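Local atomic coordinates of glutathione S-transferase family protein (PDB entry 3LXZ), a protein that probably catalyses the conjugation of reduced glutathione to a wide range of hydrophobic electrophiles, as a member of the glutathione S-transferase superfamily. Residues A180-P183 / Q184-A187; L188-L191 / M192-P196. All coordinates share one frame; numbering follows the deposited sequence. Where two conformers were deposited one is given.

Interaction 1. Residues A180-P183 / Q184-A187; sequences ADFP and QAKA
The first turn of helix 183-193 is built where Phe182, at the N-cap position, folds its ring over Ala185. The methyl CB of Ala185 sits over the centre of the ring face, 3.5 Å from the centroid of the Phe182 ring and only 10° off the ring normal. This is a CH-pi contact. CG of Phe182 is anti to the backbone N (chi1 -161°) and beside the carbonyl carbon, which brings the ring over the Ala185 methyl. Gln184 reaches the same ring from its edge. Its chain bends at chi2 and sets OE1 3.3 Å from CD1 of Phe182, near the ring plane. The amide plane is turned 62° from the ring. The Gln184 chain also runs alongside the Pro183 ring.

The backbone gives the usual pattern of a helix start in the all-helical C-terminal domain of a glutathione S-transferase. Phe182 O accepts Lys186 N at 3.0 Å, in the carbonyl plane. The same oxygen takes a weak bond from Ala185 N at 3.0 Å. Pro183, in the first turn, has no N-H to offer, and its O receives Ala187 N at 2.9 Å. The Lys186 side chain leads away from residues 180-183. With an alanine here instead of Phe182, the Ala185 methyl would probably lose the ring face it packs on, and Lys138 its cation-pi partner. Beyond the two segments, Phe182 packs on Phe134 and Leu137 of helix 120-140, meets the ring of Phe143, and makes that cation-pi contact with Lys138.

Interaction 2. Residues L188-L191 / M192-P196; sequences LLQL and MGENP
Leu188 and Met192, one helical turn apart, lie side by side and point the same way on the buried side of helix 183-193. Met192 is present as selenomethionine. CD1 of Leu188 touches CG of Met192 at 3.8 Å. CG of Leu188 is anti to its backbone N, while CG of Met192 is anti to its carbonyl carbon (chi1 -67°). These torsions bring the start of the Met192 chain beside the Leu188 branch, and bends at chi2 and chi3 then carry its end away. Both residues pack on helix 154-174, Leu188 against Phe159 and Met192 against Cys160.

Gln190 and Glu194 form the other pair, on the exposed side. Their chains cross obliquely, yet the amide and carboxylate planes are only 9° apart. The Gln190 amide meets the aliphatic part of Glu194, with NE2 3.5 Å from CG. A water joins this pair by another route. It donates to Gln190 O at 2.7 Å and to Glu194 OE2 at 3.1 Å.

The backbone bonds change as the helix ends. Met192 N to Leu188 O is short and straight, 2.8 Å with an angle of 172° at the hydrogen. Glu194 N bonds to Leu191 O at 3.1 Å, three residues back, from above the carbonyl plane. Past this turn, Asn195 OD1 caps His197 N in the turn leading into helix 198-218, and its ND2 binds Glu23. The apolar side suits packing against helix 154-174, while the bridging water gives Gln190 O a hydrogen bond near the helix end and probably helps steady the Glu194 carboxylate.

How the interactions relate
Interactions 1 and 2 lie on the two ends of helix 183-193, their centres about 13 Å apart. Each has a buried side and an exposed side. In interaction 1 the buried part is aromatic and faces helix 120-140. In interaction 2 it is aliphatic, from leucine and the start of a selenomethionine chain, and faces helix 154-174. Phe143 is a shared neighbour, touched by Phe182 and Gln184 from the first and by Leu188 from the second. The polar groups are placed differently too: in residues 180-187 an amide borders the buried ring, whereas in residues 188-196 the water and the carboxylate lie apart from the apolar pair. Both contacts lie away from the glutathione-binding residues, within the C-terminal domain.

Interaction 1. Residues A180-P183 / Q184-A187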
# COMPACT_ATOMS: atom_id res chain seq x y z
N ALA A 180 19.02 6.14 -16.09
CA ALA A 180 19.83 6.26 -17.32
C ALA A 180 19.10 5.80 -18.59
O ALA A 180 19.36 6.35 -19.66
CB ALA A 180 21.17 5.52 -17.18
N ASP A 181 18.22 4.81 -18.44
CA ASP A 181 17.42 4.28 -19.55
C ASP A 181 15.91 4.55 -19.44
O ASP A 181 15.09 3.84 -20.04
CB ASP A 181 17.68 2.78 -19.74
CG ASP A 181 18.57 2.50 -20.94
OD1 ASP A 181 19.60 3.20 -21.09
OD2 ASP A 181 18.22 1.59 -21.73
N PHE A 182 15.55 5.59 -18.69
CA PHE A 182 14.14 5.93 -18.43
C PHE A 182 14.02 7.44 -18.58
O PHE A 182 13.82 8.14 -17.58
CB PHE A 182 13.78 5.53 -16.98
CG PHE A 182 12.29 5.40 -16.71
CD1 PHE A 182 11.35 5.90 -17.61
CD2 PHE A 182 11.85 4.79 -15.52
CE1 PHE A 182 9.99 5.76 -17.37
CE2 PHE A 182 10.48 4.67 -15.25
CZ PHE A 182 9.55 5.15 -16.17
N PRO A 183 14.17 7.96 -19.82
CA PRO A 183 14.24 9.41 -19.97
C PRO A 183 12.98 10.16 -19.56
O PRO A 183 13.10 11.32 -19.15
CB PRO A 183 14.49 9.60 -21.47
CG PRO A 183 14.12 8.29 -22.10
CD PRO A 183 14.50 7.28 -21.08
N GLN A 184 11.81 9.53 -19.73
CA GLN A 184 10.53 10.08 -19.27
C GLN A 184 10.64 10.47 -17.78
O GLN A 184 10.21 11.56 -17.37
CB GLN A 184 9.39 9.03 -19.36
CG GLN A 184 9.00 8.57 -20.74
CD GLN A 184 9.94 7.51 -21.34
OE1 GLN A 184 10.91 7.06 -20.72
NE2 GLN A 184 9.64 7.11 -22.59
N ALA A 185 11.20 9.55 -17.00
CA ALA A 185 11.26 9.69 -15.56
C ALA A 185 12.37 10.69 -15.22
O ALA A 185 12.22 11.51 -14.34
CB ALA A 185 11.53 8.32 -14.91
N LYS A 186 13.43 10.66 -15.99
CA LYS A 186 14.56 11.56 -15.75
C LYS A 186 14.08 13.01 -15.89
O LYS A 186 14.35 13.87 -15.03
CB LYS A 186 15.75 11.24 -16.68
CG LYS A 186 17.11 11.65 -16.13
CD LYS A 186 18.19 11.26 -17.13
CE LYS A 186 19.54 11.12 -16.45
NZ LYS A 186 19.60 11.93 -15.21
N ALA A 187 13.30 13.26 -16.94
CA ALA A 187 12.80 14.59 -17.24
C ALA A 187 11.79 15.08 -16.19
O ALA A 187 11.82 16.23 -15.80
CB ALA A 187 12.18 14.61 -18.63

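Interaction 2. Residues L188-L191 / M192-P196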
# COMPACT_ATOMS: atom_id res chain seq x y z
N LEU A 188 10.93 14.17 -15.71
CA LEU A 188 9.94 14.56 -14.70
C LEU A 188 10.64 14.89 -13.37
O LEU A 188 10.25 15.84 -12.68
CB LEU A 188 8.87 13.45 -14.53
CG LEU A 188 7.83 13.68 -13.42
CD1 LEU A 188 7.12 15.04 -13.54
CD2 LEU A 188 6.76 12.57 -13.40
N LEU A 189 11.66 14.11 -13.01
CA LEU A 189 12.36 14.34 -11.77
C LEU A 189 12.99 15.72 -11.80
O LEU A 189 12.92 16.44 -10.81
CB LEU A 189 13.41 13.26 -11.51
CG LEU A 189 13.89 13.16 -10.05
CD1 LEU A 189 12.73 12.77 -9.07
CD2 LEU A 189 15.01 12.14 -9.93
N GLN A 190 13.58 16.12 -12.92
CA GLN A 190 14.13 17.48 -12.98
C GLN A 190 13.03 18.52 -12.87
O GLN A 190 13.21 19.54 -12.23
CB GLN A 190 14.91 17.72 -14.25
CG GLN A 190 15.70 19.03 -14.24
CD GLN A 190 14.91 20.22 -14.72
OE1 GLN A 190 13.79 20.09 -15.24
NE2 GLN A 190 15.48 21.42 -14.56
N LEU A 191 11.90 18.25 -13.51
CA LEU A 191 10.76 19.17 -13.51
C LEU A 191 10.18 19.41 -12.10
O LEU A 191 9.92 20.56 -11.70
CB LEU A 191 9.67 18.65 -14.46
CG LEU A 191 8.44 19.56 -14.58
CD1 LEU A 191 8.80 20.98 -15.01
CD2 LEU A 191 7.41 18.98 -15.55
N MSE A 192 9.97 18.32 -11.35
CA MSE A 192 9.52 18.39 -9.97
C MSE A 192 10.59 19.09 -9.15
O MSE A 192 10.27 19.76 -8.18
CB MSE A 192 9.27 16.97 -9.40
CG MSE A 192 8.10 16.16 -10.00
SE MSE A 192 6.42 17.14 -9.96
CE MSE A 192 6.06 17.11 -8.05
N GLY A 193 11.85 18.94 -9.55
CA GLY A 193 12.98 19.64 -8.85
C GLY A 193 12.90 21.17 -8.91
O GLY A 193 13.48 21.87 -8.04
N GLU A 194 12.14 21.66 -9.88
CA GLU A 194 11.93 23.08 -10.14
C GLU A 194 10.63 23.62 -9.54
O GLU A 194 10.28 24.78 -9.74
CB GLU A 194 11.99 23.33 -11.67
CG GLU A 194 13.37 23.08 -12.28
CD GLU A 194 14.45 24.00 -11.67
OE1 GLU A 194 14.25 25.24 -11.67
OE2 GLU A 194 15.48 23.49 -11.17
N ASN A 195 9.91 22.78 -8.79
CA ASN A 195 8.72 23.24 -8.11
C ASN A 195 9.11 24.36 -7.13
O ASN A 195 10.14 24.25 -6.46
CB ASN A 195 8.08 22.08 -7.35
CG ASN A 195 6.86 22.49 -6.56
OD1 ASN A 195 6.96 23.17 -5.54
ND2 ASN A 195 5.71 22.06 -7.03
N PRO A 196 8.34 25.44 -7.09
CA PRO A 196 8.66 26.62 -6.27
C PRO A 196 8.77 26.34 -4.77
O PRO A 196 9.38 27.13 -4.05
CB PRO A 196 7.49 27.59 -6.53
CG PRO A 196 6.49 26.83 -7.34
CD PRO A 196 7.20 25.69 -7.99
O HOH W 1 15.45 20.37 -10.95